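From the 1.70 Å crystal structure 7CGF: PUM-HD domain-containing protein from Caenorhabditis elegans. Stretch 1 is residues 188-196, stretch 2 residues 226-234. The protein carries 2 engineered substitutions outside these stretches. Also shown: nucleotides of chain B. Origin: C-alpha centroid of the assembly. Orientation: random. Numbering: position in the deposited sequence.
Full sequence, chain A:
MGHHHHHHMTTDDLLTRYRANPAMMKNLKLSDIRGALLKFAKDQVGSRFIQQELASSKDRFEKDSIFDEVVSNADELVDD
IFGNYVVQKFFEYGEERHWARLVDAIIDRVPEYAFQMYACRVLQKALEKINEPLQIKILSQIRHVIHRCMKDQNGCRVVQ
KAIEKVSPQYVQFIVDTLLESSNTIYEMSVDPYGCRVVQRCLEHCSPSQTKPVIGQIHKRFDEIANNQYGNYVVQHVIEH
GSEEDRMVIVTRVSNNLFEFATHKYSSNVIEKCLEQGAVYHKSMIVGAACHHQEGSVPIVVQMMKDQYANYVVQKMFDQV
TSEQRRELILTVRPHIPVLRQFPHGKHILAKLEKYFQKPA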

ATOM      1  N   MET A 188      -1.566  13.558  -4.860  1.00 12.95           N
ATOM      2  CA  MET A 188      -1.171  12.321  -4.185  1.00 12.63           C
ATOM      3  C   MET A 188      -1.578  11.099  -4.994  1.00 13.94           C
ATOM      4  O   MET A 188      -0.828  10.111  -5.072  1.00 14.26           O
ATOM      5  N   SER A 189      -2.775  11.133  -5.586  1.00 14.23           N
ATOM      6  CA  SER A 189      -3.267   9.968  -6.312  1.00 14.12           C
ATOM      7  C   SER A 189      -2.437   9.651  -7.550  1.00 15.59           C
ATOM      8  O   SER A 189      -2.442   8.498  -7.997  1.00 16.25           O
ATOM      9  N   VAL A 190      -1.752  10.636  -8.139  1.00 12.89           N
ATOM     10  CA  VAL A 190      -0.937  10.367  -9.325  1.00 13.16           C
ATOM     11  C   VAL A 190       0.548  10.262  -8.996  1.00 18.50           C
ATOM     12  O   VAL A 190       1.380  10.209  -9.912  1.00 18.78           O
ATOM     13  N   ASP A 191       0.900  10.220  -7.715  1.00 14.66           N
ATOM     14  CA  ASP A 191       2.256  10.051  -7.191  1.00 13.18           C
ATOM     15  C   ASP A 191       2.502   8.588  -6.848  1.00 15.53           C
ATOM     16  O   ASP A 191       1.628   7.931  -6.276  1.00 14.80           O
ATOM     17  N   PRO A 192       3.665   8.016  -7.187  1.00 15.31           N
ATOM     18  CA  PRO A 192       3.877   6.586  -6.923  1.00 15.86           C
ATOM     19  C   PRO A 192       3.831   6.230  -5.453  1.00 16.80           C
ATOM     20  O   PRO A 192       3.535   5.082  -5.108  1.00 16.82           O
ATOM     21  N   TYR A 193       4.149   7.173  -4.571  1.00 14.03           N
ATOM     22  CA  TYR A 193       4.114   6.915  -3.136  1.00 13.97           C
ATOM     23  C   TYR A 193       2.848   7.444  -2.480  1.00 15.00           C
ATOM     24  O   TYR A 193       2.233   6.741  -1.652  1.00 14.39           O
ATOM     25  N   GLY A 194       2.432   8.658  -2.856  1.00 13.57           N
ATOM     26  CA  GLY A 194       1.204   9.229  -2.309  1.00 15.32           C
ATOM     27  C   GLY A 194      -0.025   8.399  -2.617  1.00 15.63           C
ATOM     28  O   GLY A 194      -0.961   8.352  -1.819  1.00 15.34           O
ATOM     29  N   CYS A 195      -0.035   7.702  -3.753  1.00 14.90           N
ATOM     30  CA  CYS A 195      -1.241   6.953  -4.103  1.00 15.10           C
ATOM     31  C   CYS A 195      -1.480   5.816  -3.124  1.00 16.64           C
ATOM     32  O   CYS A 195      -2.632   5.442  -2.884  1.00 15.09           O
ATOM     33  N   ARG A 196      -0.408   5.290  -2.523  1.00 15.28           N
ATOM     34  CA  ARG A 196      -0.529   4.210  -1.559  1.00 13.78           C
ATOM     35  C   ARG A 196      -1.073   4.725  -0.241  1.00 13.34           C
ATOM     36  O   ARG A 196      -1.800   4.017   0.461  1.00 16.21           O
ATOM     37  N   ASN A 226      -7.550   7.188 -15.367  1.00 16.30           N
ATOM     38  CA  ASN A 226      -6.619   6.695 -16.377  1.00 21.14           C
ATOM     39  C   ASN A 226      -5.162   6.999 -16.046  1.00 19.19           C
ATOM     40  O   ASN A 226      -4.302   6.925 -16.933  1.00 18.52           O
ATOM     41  N   ASN A 227      -4.856   7.336 -14.794  1.00 15.44           N
ATOM     42  CA  ASN A 227      -3.471   7.531 -14.406  1.00 16.32           C
ATOM     43  C   ASN A 227      -2.829   6.208 -13.980  1.00 14.87           C
ATOM     44  O   ASN A 227      -3.492   5.301 -13.462  1.00 16.49           O
ATOM     45  N   GLN A 228      -1.513   6.086 -14.239  1.00 14.68           N
ATOM     46  CA  GLN A 228      -0.827   4.827 -13.973  1.00 15.52           C
ATOM     47  C   GLN A 228      -0.896   4.442 -12.501  1.00 15.98           C
ATOM     48  O   GLN A 228      -0.866   3.252 -12.171  1.00 14.88           O
ATOM     49  N   TYR A 229      -1.019   5.425 -11.610  1.00 15.86           N
ATOM     50  CA  TYR A 229      -1.224   5.168 -10.182  1.00 14.83           C
ATOM     51  C   TYR A 229      -2.654   5.436  -9.749  1.00 12.90           C
ATOM     52  O   TYR A 229      -3.206   4.683  -8.935  1.00 15.25           O
ATOM     53  N   GLY A 230      -3.264   6.477 -10.312  1.00 15.55           N
ATOM     54  CA  GLY A 230      -4.600   6.869  -9.891  1.00 14.76           C
ATOM     55  C   GLY A 230      -5.638   5.801 -10.158  1.00 14.78           C
ATOM     56  O   GLY A 230      -6.645   5.724  -9.452  1.00 13.72           O
ATOM     57  N   ASN A 231      -5.406   4.946 -11.158  1.00 14.67           N
ATOM     58  CA  ASN A 231      -6.419   3.936 -11.443  1.00 14.13           C
ATOM     59  C   ASN A 231      -6.575   2.975 -10.270  1.00 14.36           C
ATOM     60  O   ASN A 231      -7.687   2.503 -10.004  1.00 14.61           O
ATOM     61  N   TYR A 232      -5.493   2.724  -9.524  1.00 14.36           N
ATOM     62  CA  TYR A 232      -5.605   1.915  -8.315  1.00 14.80           C
ATOM     63  C   TYR A 232      -6.359   2.649  -7.219  1.00 16.78           C
ATOM     64  O   TYR A 232      -7.081   2.018  -6.436  1.00 16.42           O
ATOM     65  N   VAL A 233      -6.198   3.972  -7.137  1.00 14.46           N
ATOM     66  CA  VAL A 233      -6.965   4.748  -6.161  1.00 13.57           C
ATOM     67  C   VAL A 233      -8.455   4.625  -6.451  1.00 13.70           C
ATOM     68  O   VAL A 233      -9.270   4.401  -5.548  1.00 14.43           O
ATOM     69  N   VAL A 234      -8.832   4.774  -7.722  1.00 14.97           N
ATOM     70  CA  VAL A 234     -10.233   4.636  -8.098  1.00 13.11           C
ATOM     71  C   VAL A 234     -10.732   3.219  -7.827  1.00 15.25           C
ATOM     72  O   VAL A 234     -11.862   3.033  -7.366  1.00 16.73           O
TER

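Tyr229 is the centre of this contact. It has the largest area covered by the opposing stretch, 92 Å² of a total of 385 Å² summed over both sides, and its CA-to-CB bond points toward stretch 1. With chi1 at -56° (m) and chi2 at -61°, the ring lies under Pro192: Pro192 CA sits 3.6 Å from the centroid of the Tyr229 ring and only 6° off its normal, which is the geometry of a CH-pi contact over the face. Pro192 CB is 3.5 Å from Tyr229 CZ, so the pyrrolidine, with its C-gamma endo pucker, adds apolar contact to the same interaction. At the ring edge, Val190 O approaches Tyr229 CD2 at 3.4 Å, and O2' of A4 of chain B lies 3.2 Å from Tyr229 CE1. Cys195 SG, 50° off the normal and 5.0 Å from the ring centroid, is oblique to the ring; the closest Tyr229 atom to Cys195 SG is Tyr229 CB, at 3.7 Å.

Val233 covers the next largest share, 57 Å². Its CA-to-CB bond also points toward stretch 1, and chi1 of 168° (t) places CG2 3.9 Å from Cys195 CB and CG1 3.7 Å from Ser189 OG. Cys195 (chi1 69°, p) points toward stretch 2 and so meets both Tyr229 and Val233, while its SG also lies 3.5 Å from C2 of A4.

Val190, with 54 Å² covered and chi1 of -52° (m), sets its CB sideways and packs against Asn227, CB to OD1 being 3.5 Å. Asn227 points toward stretch 1 (chi1 178°, t), but its OD1 is committed to its own stretch, accepting from Tyr229 N and Gly230 N, each at 2.9 Å, in a capping bond. The amide's other end reaches across through water 1, which accepts from Asn227 ND2 at 2.9 Å and donates to Val190 O at 2.7 Å. No direct hydrogen bond joins the stretches: Ser189 O comes within 3.2 Å of Gly230 N, but the angle is poor.

Asp191 (chi1 -175°, t) points away and caps its own turn, OD2 accepting from Gly194 N at 2.8 Å and Tyr193 N at 2.9 Å. Beyond the protein interface, Arg196 and Tyr232 address the RNA. The Arg196 guanidinium has A4 over one face and G5 over the opposite one, with NH2 3.3 Å from C4 of A4, and A4 also lies over a face of the Tyr232 ring, where CG is 3.3 Å from C6 of A4.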

ATOM      1  CB  MET A 188      -1.787  12.253  -2.782  1.00 12.03           C
ATOM      2  CG  MET A 188      -1.292  13.318  -1.805  1.00 11.91           C
ATOM      3  SD  MET A 188       0.460  13.076  -1.459  1.00 19.10           S
ATOM      4  CE  MET A 188       0.791  14.578  -0.497  1.00 24.97           C
ATOM      5  CB  SER A 189      -4.721  10.167  -6.731  1.00 14.12           C
ATOM      6  OG  SER A 189      -5.555  10.286  -5.590  1.00 14.35           O
ATOM      7  CB  VAL A 190      -1.199  11.404 -10.426  1.00 14.19           C
ATOM      8  CG1 VAL A 190      -2.707  11.488 -10.663  1.00 14.97           C
ATOM      9  CG2 VAL A 190      -0.639  12.761 -10.044  1.00 16.42           C
ATOM     10  CB  ASP A 191       2.463  10.914  -5.941  1.00 14.27           C
ATOM     11  CG  ASP A 191       3.890  10.871  -5.435  1.00 18.71           C
ATOM     12  OD1 ASP A 191       4.741  11.630  -5.976  1.00 18.43           O
ATOM     13  OD2 ASP A 191       4.157  10.085  -4.500  1.00 14.90           O
ATOM     14  CB  PRO A 192       5.281   6.332  -7.498  1.00 18.56           C
ATOM     15  CG  PRO A 192       5.938   7.646  -7.457  1.00 20.89           C
ATOM     16  CD  PRO A 192       4.851   8.648  -7.785  1.00 20.55           C
ATOM     17  CB  TYR A 193       5.361   7.532  -2.498  1.00 15.41           C
ATOM     18  CG  TYR A 193       6.598   7.001  -3.174  1.00 15.79           C
ATOM     19  CD1 TYR A 193       6.830   5.624  -3.251  1.00 16.33           C
ATOM     20  CD2 TYR A 193       7.516   7.862  -3.765  1.00 18.40           C
ATOM     21  CE1 TYR A 193       7.973   5.123  -3.886  1.00 20.68           C
ATOM     22  CE2 TYR A 193       8.651   7.361  -4.401  1.00 16.70           C
ATOM     23  CZ  TYR A 193       8.862   6.001  -4.455  1.00 21.17           C
ATOM     24  OH  TYR A 193       9.995   5.516  -5.086  1.00 24.60           O
ATOM     25  CB  CYS A 195      -1.157   6.417  -5.531  1.00 14.46           C
ATOM     26  SG  CYS A 195       0.091   5.100  -5.744  1.00 17.13           S
ATOM     27  CB  ARG A 196       0.844   3.560  -1.350  1.00 17.01           C
ATOM     28  CG  ARG A 196       1.476   3.024  -2.639  1.00 21.16           C
ATOM     29  CD  ARG A 196       0.901   1.659  -3.038  1.00 20.80           C
ATOM     30  NE  ARG A 196       1.717   1.065  -4.101  1.00 24.08           N
ATOM     31  CZ  ARG A 196       1.722  -0.226  -4.425  1.00 24.44           C
ATOM     32  NH1 ARG A 196       0.970  -1.086  -3.763  1.00 22.91           N
ATOM     33  NH2 ARG A 196       2.508  -0.658  -5.406  1.00 34.43           N
ATOM     34  CB  ASN A 226      -6.964   7.234 -17.767  1.00 20.03           C
ATOM     35  CG  ASN A 226      -6.255   6.460 -18.851  1.00 18.98           C
ATOM     36  OD1 ASN A 226      -6.175   5.232 -18.784  1.00 18.71           O
ATOM     37  ND2 ASN A 226      -5.660   7.168 -19.813  1.00 20.64           N
ATOM     38  CB  ASN A 227      -3.395   8.583 -13.290  1.00 14.82           C
ATOM     39  CG  ASN A 227      -1.987   8.810 -12.812  1.00 17.88           C
ATOM     40  OD1 ASN A 227      -1.573   8.241 -11.809  1.00 15.30           O
ATOM     41  ND2 ASN A 227      -1.229   9.636 -13.544  1.00 16.11           N
ATOM     42  CB  GLN A 228       0.642   4.913 -14.422  1.00 22.88           C
ATOM     43  CG  GLN A 228       1.417   5.966 -13.686  1.00 22.94           C
ATOM     44  CD  GLN A 228       2.893   6.024 -14.059  1.00 25.67           C
ATOM     45  OE1 GLN A 228       3.535   5.000 -14.287  1.00 27.43           O
ATOM     46  NE2 GLN A 228       3.432   7.235 -14.099  1.00 31.26           N
ATOM     47  CB  TYR A 229      -0.281   6.029  -9.343  1.00 16.74           C
ATOM     48  CG  TYR A 229       1.160   5.821  -9.735  1.00 17.14           C
ATOM     49  CD1 TYR A 229       1.742   4.575  -9.614  1.00 19.80           C
ATOM     50  CD2 TYR A 229       1.912   6.863 -10.248  1.00 17.43           C
ATOM     51  CE1 TYR A 229       3.067   4.373  -9.983  1.00 22.84           C
ATOM     52  CE2 TYR A 229       3.231   6.666 -10.625  1.00 20.29           C
ATOM     53  CZ  TYR A 229       3.786   5.420 -10.496  1.00 21.09           C
ATOM     54  OH  TYR A 229       5.098   5.204 -10.864  1.00 22.46           O
ATOM     55  CB  ASN A 231      -6.113   3.192 -12.753  1.00 16.59           C
ATOM     56  CG  ASN A 231      -5.087   2.091 -12.587  1.00 14.58           C
ATOM     57  OD1 ASN A 231      -5.432   0.942 -12.299  1.00 16.13           O
ATOM     58  ND2 ASN A 231      -3.827   2.434 -12.772  1.00 15.07           N
ATOM     59  CB  TYR A 232      -4.228   1.542  -7.796  1.00 15.04           C
ATOM     60  CG  TYR A 232      -3.452   0.622  -8.716  1.00 16.28           C
ATOM     61  CD1 TYR A 232      -3.689  -0.743  -8.704  1.00 20.43           C
ATOM     62  CD2 TYR A 232      -2.471   1.123  -9.563  1.00 17.22           C
ATOM     63  CE1 TYR A 232      -2.967  -1.603  -9.508  1.00 20.20           C
ATOM     64  CE2 TYR A 232      -1.735   0.259 -10.389  1.00 16.31           C
ATOM     65  CZ  TYR A 232      -2.001  -1.095 -10.351  1.00 19.47           C
ATOM     66  OH  TYR A 232      -1.268  -1.948 -11.156  1.00 23.19           O
ATOM     67  CB  VAL A 233      -6.497   6.216  -6.171  1.00 16.43           C
ATOM     68  CG1 VAL A 233      -7.455   7.119  -5.396  1.00 14.50           C
ATOM     69  CG2 VAL A 233      -5.065   6.333  -5.606  1.00 12.85           C
ATOM     70  CB  VAL A 234     -10.440   5.029  -9.569  1.00 13.88           C
ATOM     71  CG1 VAL A 234     -11.848   4.616 -10.040  1.00 17.13           C
ATOM     72  CG2 VAL A 234     -10.235   6.531  -9.745  1.00 14.10           C
TER
ATOM     73  P     A B   4       3.397  -3.648 -13.126  1.00 61.69           P
ATOM     74  OP1   A B   4       4.806  -3.747 -13.571  1.00 63.40           O
ATOM     75  OP2   A B   4       2.676  -4.858 -12.674  1.00 60.01           O
ATOM     76  O5'   A B   4       3.358  -2.580 -11.956  1.00 63.57           O
ATOM     77  C5'   A B   4       4.235  -1.473 -12.002  1.00 67.03           C
ATOM     78  C4'   A B   4       3.930  -0.457 -10.938  1.00 66.41           C
ATOM     79  O4'   A B   4       2.504  -0.335 -10.736  1.00 64.30           O
ATOM     80  C3'   A B   4       4.448  -0.728  -9.538  1.00 63.35           C
ATOM     81  O3'   A B   4       5.841  -0.521  -9.400  1.00 65.76           O
ATOM     82  C2'   A B   4       3.619   0.247  -8.718  1.00 64.15           C
ATOM     83  O2'   A B   4       4.134   1.561  -8.858  1.00 64.95           O
ATOM     84  C1'   A B   4       2.274   0.188  -9.446  1.00 63.03           C
ATOM     85  N9    A B   4       1.271  -0.598  -8.707  1.00 26.95           N
ATOM     86  C8    A B   4       0.923  -1.924  -8.607  1.00 25.77           C
ATOM     87  N7    A B   4      -0.078  -2.119  -7.757  1.00 26.76           N
ATOM     88  C5    A B   4      -0.376  -0.839  -7.268  1.00 21.39           C
ATOM     89  C6    A B   4      -1.299  -0.285  -6.356  1.00 21.07           C
ATOM     90  N6    A B   4      -2.218  -0.952  -5.655  1.00 21.91           N
ATOM     91  N1    A B   4      -1.263   1.048  -6.167  1.00 19.83           N
ATOM     92  C2    A B   4      -0.397   1.797  -6.810  1.00 20.59           C
ATOM     93  N3    A B   4       0.520   1.400  -7.686  1.00 26.10           N
ATOM     94  C4    A B   4       0.463   0.076  -7.854  1.00 18.46           C
ATOM     95  P     U B   3       1.604  -4.431 -19.191  1.00 26.45           P
ATOM     96  OP1   U B   3       2.683  -3.411 -19.224  1.00 32.18           O
ATOM     97  OP2   U B   3       1.924  -5.863 -19.059  1.00 25.80           O
ATOM     98  O5'   U B   3       0.572  -4.158 -18.009  1.00 27.11           O
ATOM     99  C5'   U B   3       0.940  -4.341 -16.653  1.00 21.77           C
ATOM    100  C4'   U B   3       0.824  -3.028 -15.933  1.00 24.13           C
ATOM    101  O4'   U B   3      -0.557  -2.598 -15.925  1.00 25.05           O
ATOM    102  C3'   U B   3       1.222  -3.020 -14.470  1.00 34.03           C
ATOM    103  O3'   U B   3       2.627  -2.921 -14.330  1.00 37.77           O
ATOM    104  C2'   U B   3       0.489  -1.792 -13.933  1.00 31.75           C
ATOM    105  O2'   U B   3       1.238  -0.621 -14.210  1.00 33.40           O
ATOM    106  C1'   U B   3      -0.773  -1.759 -14.805  1.00 28.11           C
ATOM    107  N1    U B   3      -2.007  -2.155 -14.086  1.00 23.97           N
ATOM    108  C2    U B   3      -2.687  -1.071 -13.551  1.00 19.31           C
ATOM    109  O2    U B   3      -2.260   0.064 -13.682  1.00 17.86           O
ATOM    110  N3    U B   3      -3.845  -1.375 -12.885  1.00 19.25           N
ATOM    111  C4    U B   3      -4.367  -2.631 -12.685  1.00 19.98           C
ATOM    112  O4    U B   3      -5.416  -2.772 -12.061  1.00 19.69           O
ATOM    113  C5    U B   3      -3.605  -3.705 -13.268  1.00 23.65           C
ATOM    114  C6    U B   3      -2.468  -3.435 -13.927  1.00 23.26           C
ATOM    115  P     G B   5       6.671  -1.286  -8.252  1.00 61.69           P
ATOM    116  OP1   G B   5       8.104  -1.082  -8.566  1.00 69.01           O
ATOM    117  OP2   G B   5       6.146  -2.665  -8.085  1.00 60.06           O
ATOM    118  O5'   G B   5       6.321  -0.497  -6.910  1.00 63.57           O
ATOM    119  C5'   G B   5       6.496   0.910  -6.810  1.00 64.02           C
ATOM    120  C4'   G B   5       6.329   1.395  -5.388  1.00 63.47           C
ATOM    121  O4'   G B   5       5.074   0.920  -4.844  1.00 64.30           O
ATOM    122  C3'   G B   5       7.372   0.914  -4.396  1.00 63.04           C
ATOM    123  O3'   G B   5       8.540   1.705  -4.450  1.00 61.98           O
ATOM    124  C2'   G B   5       6.645   1.000  -3.059  1.00 64.15           C
ATOM    125  O2'   G B   5       6.670   2.326  -2.553  1.00 64.15           O
ATOM    126  C1'   G B   5       5.209   0.670  -3.462  1.00 63.03           C
ATOM    127  N9    G B   5       4.858  -0.737  -3.209  1.00 35.85           N
ATOM    128  C8    G B   5       5.184  -1.832  -3.973  1.00 41.94           C
ATOM    129  N7    G B   5       4.707  -2.947  -3.493  1.00 30.06           N
ATOM    130  C5    G B   5       4.032  -2.557  -2.342  1.00 32.25           C
ATOM    131  C6    G B   5       3.310  -3.326  -1.399  1.00 36.52           C
ATOM    132  O6    G B   5       3.118  -4.551  -1.376  1.00 37.39           O
ATOM    133  N1    G B   5       2.780  -2.525  -0.394  1.00 31.48           N
ATOM    134  C2    G B   5       2.910  -1.161  -0.297  1.00 28.29           C
ATOM    135  N2    G B   5       2.311  -0.605   0.768  1.00 22.54           N
ATOM    136  N3    G B   5       3.589  -0.420  -1.166  1.00 24.81           N
ATOM    137  C4    G B   5       4.116  -1.191  -2.153  1.00 30.43           C
HETATM  138  O   HOH W   1       1.531   9.991 -12.648  1.00 21.81           O